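Local coordinates for cytidine deaminase (PDB 3DMO), which catalyses the zinc-dependent hydrolytic deamination of cytidine and 2'-deoxycytidine to uridine and 2'-deoxyuridine, probably for pyrimidine salvage, at residues 10-13 and 14-18; 53-56 and 57-60. All coordinates share one frame; numbering follows the deposited sequence.

Contact 1: residues 10-13 and 14-18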
ATOM      1  N   THR A  10     -23.574 -19.022  12.439  1.00 35.97           N
ATOM      2  CA  THR A  10     -24.619 -18.151  11.899  1.00 34.71           C
ATOM      3  C   THR A  10     -24.022 -16.797  11.494  1.00 33.82           C
ATOM      4  O   THR A  10     -22.913 -16.452  11.915  1.00 33.04           O
ATOM      5  CB  THR A  10     -25.758 -17.927  12.919  1.00 34.65           C
ATOM      6  OG1 THR A  10     -25.248 -17.239  14.065  1.00 34.19           O
ATOM      7  CG2 THR A  10     -26.359 -19.255  13.359  1.00 35.15           C
ATOM      8  N   HIS A  11     -24.750 -16.039  10.673  1.00 33.07           N
ATOM      9  CA  HIS A  11     -24.352 -14.664  10.368  1.00 32.52           C
ATOM     10  C   HIS A  11     -24.276 -13.839  11.646  1.00 31.86           C
ATOM     11  O   HIS A  11     -23.353 -13.034  11.815  1.00 31.56           O
ATOM     12  CB  HIS A  11     -25.305 -14.002   9.374  1.00 32.70           C
ATOM     13  CG  HIS A  11     -25.170 -14.503   7.972  1.00 33.32           C
ATOM     14  ND1 HIS A  11     -24.110 -15.281   7.555  1.00 34.85           N
ATOM     15  CD2 HIS A  11     -25.944 -14.304   6.881  1.00 34.13           C
ATOM     16  CE1 HIS A  11     -24.252 -15.560   6.272  1.00 34.88           C
ATOM     17  NE2 HIS A  11     -25.353 -14.974   5.837  1.00 35.18           N
ATOM     18  N   HIS A  12     -25.237 -14.056  12.547  1.00 31.20           N
ATOM     19  CA  HIS A  12     -25.268 -13.359  13.831  1.00 30.59           C
ATOM     20  C   HIS A  12     -24.019 -13.618  14.670  1.00 29.67           C
ATOM     21  O   HIS A  12     -23.448 -12.686  15.239  1.00 29.66           O
ATOM     22  CB  HIS A  12     -26.519 -13.720  14.636  1.00 31.17           C
ATOM     23  CG  HIS A  12     -26.586 -13.038  15.967  1.00 32.49           C
ATOM     24  ND1 HIS A  12     -26.221 -13.661  17.142  1.00 34.94           N
ATOM     25  CD2 HIS A  12     -26.947 -11.777  16.306  1.00 34.25           C
ATOM     26  CE1 HIS A  12     -26.370 -12.818  18.150  1.00 35.26           C
ATOM     27  NE2 HIS A  12     -26.808 -11.668  17.670  1.00 35.42           N
ATOM     28  N   ALA A  13     -23.611 -14.884  14.746  1.00 28.30           N
ATOM     29  CA  ALA A  13     -22.419 -15.279  15.486  1.00 27.15           C
ATOM     30  C   ALA A  13     -21.148 -14.679  14.877  1.00 26.32           C
ATOM     31  O   ALA A  13     -20.260 -14.245  15.614  1.00 26.21           O
ATOM     32  CB  ALA A  13     -22.310 -16.789  15.544  1.00 26.99           C
ATOM     33  N   LEU A  14     -21.068 -14.667  13.546  1.00 25.54           N
ATOM     34  CA  LEU A  14     -19.901 -14.111  12.840  1.00 24.91           C
ATOM     35  C   LEU A  14     -19.811 -12.591  13.051  1.00 24.05           C
ATOM     36  O   LEU A  14     -18.719 -12.042  13.216  1.00 23.28           O
ATOM     37  CB  LEU A  14     -19.962 -14.423  11.341  1.00 25.03           C
ATOM     38  CG  LEU A  14     -18.792 -15.080  10.591  1.00 26.81           C
ATOM     39  CD1 LEU A  14     -18.658 -14.516   9.181  1.00 25.54           C
ATOM     40  CD2 LEU A  14     -17.438 -15.053  11.309  1.00 26.28           C
ATOM     41  N   ILE A  15     -20.960 -11.922  13.052  1.00 23.35           N
ATOM     42  CA  ILE A  15     -21.011 -10.479  13.310  1.00 23.11           C
ATOM     43  C   ILE A  15     -20.551 -10.171  14.736  1.00 23.33           C
ATOM     44  O   ILE A  15     -19.784  -9.229  14.962  1.00 23.05           O
ATOM     45  CB  ILE A  15     -22.421  -9.901  13.043  1.00 23.00           C
ATOM     46  CG1 ILE A  15     -22.662  -9.779  11.531  1.00 22.59           C
ATOM     47  CG2 ILE A  15     -22.599  -8.540  13.735  1.00 22.62           C
ATOM     48  CD1 ILE A  15     -24.148  -9.673  11.128  1.00 23.02           C
ATOM     49  N   GLU A  16     -21.003 -10.972  15.697  1.00 23.65           N
ATOM     50  CA  GLU A  16     -20.573 -10.799  17.086  1.00 24.29           C
ATOM     51  C   GLU A  16     -19.058 -10.952  17.246  1.00 23.46           C
ATOM     52  O   GLU A  16     -18.435 -10.243  18.034  1.00 23.28           O
ATOM     53  CB  GLU A  16     -21.327 -11.743  18.041  1.00 25.09           C
ATOM     54  CG  GLU A  16     -22.783 -11.326  18.332  1.00 29.17           C
ATOM     55  CD  GLU A  16     -22.917  -9.860  18.787  1.00 34.56           C
ATOM     56  OE1 GLU A  16     -22.259  -9.472  19.783  1.00 37.72           O
ATOM     57  OE2 GLU A  16     -23.678  -9.094  18.142  1.00 37.08           O
ATOM     58  N   ALA A  17     -18.467 -11.871  16.486  1.00 23.17           N
ATOM     59  CA  ALA A  17     -17.011 -12.044  16.487  1.00 22.54           C
ATOM     60  C   ALA A  17     -16.293 -10.844  15.839  1.00 22.03           C
ATOM     61  O   ALA A  17     -15.247 -10.412  16.317  1.00 21.73           O
ATOM     62  CB  ALA A  17     -16.628 -13.361  15.810  1.00 22.34           C
ATOM     63  N   ALA A  18     -16.874 -10.299  14.771  1.00 21.53           N
ATOM     64  CA  ALA A  18     -16.323  -9.110  14.112  1.00 21.59           C
ATOM     65  C   ALA A  18     -16.343  -7.892  15.045  1.00 21.48           C
ATOM     66  O   ALA A  18     -15.401  -7.101  15.066  1.00 21.03           O
ATOM     67  CB  ALA A  18     -17.074  -8.818  12.825  1.00 21.53           C
TER
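His11 and Ile15 meet on the packed side of this first helical turn. Ile15 N donates to His11 O at 2.9 Å, and Ile15 CG1 comes to 3.3 Å from that same oxygen. CG1 gets there by lying beside its own backbone N (chi1 -76°), which folds the branch back over the preceding turn. Leu14 N bonds to Thr10 O at 3.0 Å, while the Leu14 side chain runs on to Ala82, Ala84 and Ala37 of the central strands. Ile15 sits against Val114 and Thr116. Across the helix the contact is looser. Here His12 and Glu16 are both exposed: Glu16 CG passes over one ring face of His12, 4.2 Å from the ring centroid, in a CH-pi contact displaced toward the rim. Glu16 OE2 stays 4.1 Å from His12 NE2, near enough for some electrostatic attraction if the ring is protonated, but not in contact. Glu16 N is still held by His12 O at 3.0 Å. Thr10 OG1 accepts from Ala13 N at 2.9 Å, satisfying an amide that precedes the regular helical bonding. Such a threonine N-cap opens helix 11-22, the amphipathic helix that covers one face of the mixed sheet in the cytidine deaminase fold.

Contact 2: residues 53-56 and 57-60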
ATOM      1  N   ASN A  53      -0.779   3.609  11.276  1.00 19.59           N
ATOM      2  CA  ASN A  53       0.611   4.040  11.369  1.00 19.55           C
ATOM      3  C   ASN A  53       0.652   5.544  11.147  1.00 19.57           C
ATOM      4  O   ASN A  53      -0.212   6.080  10.455  1.00 19.04           O
ATOM      5  CB  ASN A  53       1.447   3.327  10.302  1.00 19.66           C
ATOM      6  CG  ASN A  53       2.931   3.470  10.536  1.00 20.07           C
ATOM      7  OD1 ASN A  53       3.543   4.460  10.115  1.00 22.60           O
ATOM      8  ND2 ASN A  53       3.530   2.479  11.192  1.00 19.57           N
ATOM      9  N   ALA A  54       1.633   6.221  11.749  1.00 20.12           N
ATOM     10  CA  ALA A  54       1.761   7.680  11.628  1.00 20.46           C
ATOM     11  C   ALA A  54       1.931   8.088  10.171  1.00 20.91           C
ATOM     12  O   ALA A  54       1.490   9.164   9.765  1.00 21.59           O
ATOM     13  CB  ALA A  54       2.921   8.201  12.482  1.00 20.87           C
ATOM     14  N   SER A  55       2.582   7.223   9.401  1.00 21.26           N
ATOM     15  CA  SER A  55       2.601   7.355   7.956  1.00 21.54           C
ATOM     16  C   SER A  55       1.401   6.581   7.435  1.00 20.70           C
ATOM     17  O   SER A  55       1.421   5.351   7.389  1.00 20.28           O
ATOM     18  CB  SER A  55       3.901   6.808   7.371  1.00 21.53           C
ATOM     19  OG  SER A  55       3.853   6.836   5.957  1.00 25.60           O
ATOM     20  N   TYR A  56       0.358   7.315   7.050  1.00 20.67           N
ATOM     21  CA  TYR A  56      -0.957   6.734   6.742  1.00 20.29           C
ATOM     22  C   TYR A  56      -0.925   5.616   5.700  1.00 20.07           C
ATOM     23  O   TYR A  56      -1.720   4.681   5.761  1.00 20.37           O
ATOM     24  CB  TYR A  56      -1.936   7.817   6.281  1.00 20.98           C
ATOM     25  CG  TYR A  56      -2.454   8.744   7.352  1.00 21.18           C
ATOM     26  CD1 TYR A  56      -3.481   9.638   7.064  1.00 21.89           C
ATOM     27  CD2 TYR A  56      -1.931   8.731   8.657  1.00 21.40           C
ATOM     28  CE1 TYR A  56      -3.972  10.512   8.034  1.00 22.91           C
ATOM     29  CE2 TYR A  56      -2.422   9.595   9.641  1.00 22.74           C
ATOM     30  CZ  TYR A  56      -3.443  10.483   9.321  1.00 22.78           C
ATOM     31  OH  TYR A  56      -3.940  11.354  10.270  1.00 22.74           O
ATOM     32  N   GLY A  57      -0.019   5.714   4.733  1.00 19.96           N
ATOM     33  CA  GLY A  57       0.071   4.698   3.690  1.00 20.12           C
ATOM     34  C   GLY A  57       0.404   3.302   4.188  1.00 20.04           C
ATOM     35  O   GLY A  57       0.258   2.333   3.445  1.00 20.62           O
ATOM     36  N   LEU A  58       0.827   3.193   5.450  1.00 19.69           N
ATOM     37  CA  LEU A  58       1.152   1.893   6.046  1.00 19.23           C
ATOM     38  C   LEU A  58       0.044   1.328   6.930  1.00 19.20           C
ATOM     39  O   LEU A  58       0.199   0.250   7.498  1.00 19.26           O
ATOM     40  CB  LEU A  58       2.478   1.963   6.799  1.00 19.37           C
ATOM     41  CG  LEU A  58       3.584   2.052   5.737  1.00 19.83           C
ATOM     42  CD1 LEU A  58       4.626   3.035   6.126  1.00 23.75           C
ATOM     43  CD2 LEU A  58       4.162   0.689   5.467  1.00 21.75           C
ATOM     44  N   CYS A  59      -1.080   2.036   7.016  1.00 18.99           N
ATOM     45  CA  CYS A  59      -2.255   1.494   7.713  1.00 19.45           C
ATOM     46  C   CYS A  59      -2.723   0.209   7.037  1.00 19.47           C
ATOM     47  O   CYS A  59      -2.656   0.093   5.808  1.00 19.45           O
ATOM     48  CB  CYS A  59      -3.402   2.505   7.731  1.00 19.36           C
ATOM     49  SG  CYS A  59      -3.052   4.000   8.689  1.00 20.51           S
ATOM     50  N   ASN A  60      -3.173  -0.747   7.843  1.00 19.41           N
ATOM     51  CA  ASN A  60      -3.776  -1.971   7.327  1.00 19.63           C
ATOM     52  C   ASN A  60      -5.217  -2.104   7.815  1.00 19.54           C
ATOM     53  O   ASN A  60      -5.515  -1.778   8.962  1.00 20.33           O
ATOM     54  CB  ASN A  60      -2.973  -3.197   7.756  1.00 19.84           C
ATOM     55  CG  ASN A  60      -3.302  -4.429   6.928  1.00 21.91           C
ATOM     56  OD1 ASN A  60      -3.121  -4.433   5.706  1.00 24.51           O
ATOM     57  ND2 ASN A  60      -3.785  -5.482   7.584  1.00 22.39           N
TER
HETATM   58  O   HOH W   1       1.895   7.313   3.719  1.00 31.40           O
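Asn53 and Cys59 close a seven-residue loop: Asn53 N donates to Cys59 SG at 3.5 Å, the cysteine sulfur accepting from a backbone amide in a long hydrogen bond. SG is placed for this by standing beside its own backbone N, anti to the carbonyl carbon (chi1 -65°). Alongside, Asn53 CB lies 3.9 Å from Leu58 CB, the two side chains pointing the same way, and Leu58 CD1 reaches to 3.9 Å from Ser55 OG. Within the loop the backbone coils as a short 3-10 turn, with Leu58 N bonded to Ser55 O and Cys59 N to Tyr56 O, both at 3.0 Å. Before it comes an Asx turn, Asn53 OD1 accepting from Ser55 N at 3.0 Å. This Asn53-Tyr56 run is predicted to bind substrate, and a diol probably from the crystallisation liquor is hydrogen-bonded to Ala54 O and Tyr56 N. A water links Ser55 OG to Gly57 N, accepting from the latter at 2.7 Å. Farther out, Asn53 ND2 donates to Gln101 O of one neighbouring subunit. Tyr56 stacks on Tyr56 of another, where Ser55 packs on Cys96; a zinc ion about 4 Å from the Ser55 side chain is probably the one this Cys96 helps hold.

From the N terminus, contact 1 comes first, winding the opening turn of helix 11-22 and closing no loop beyond it. The chain then runs through strands 34-40 and 45-49 before contact 2 folds up the loop that leads to helix 62-72. The two follow in series, neither nested nor crossed, on opposite sides of the chain's centre; the centres of contact 1 and contact 2 are about 28 Å apart and their nearest atoms about 13 Å. Contact 1 seats its helix on the sheet within one subunit and touches no other chain. Contact 2 reaches outward to two neighbouring subunits, just ahead of zinc ligand Cys61, consistent with active sites shared between chains of the tetramer.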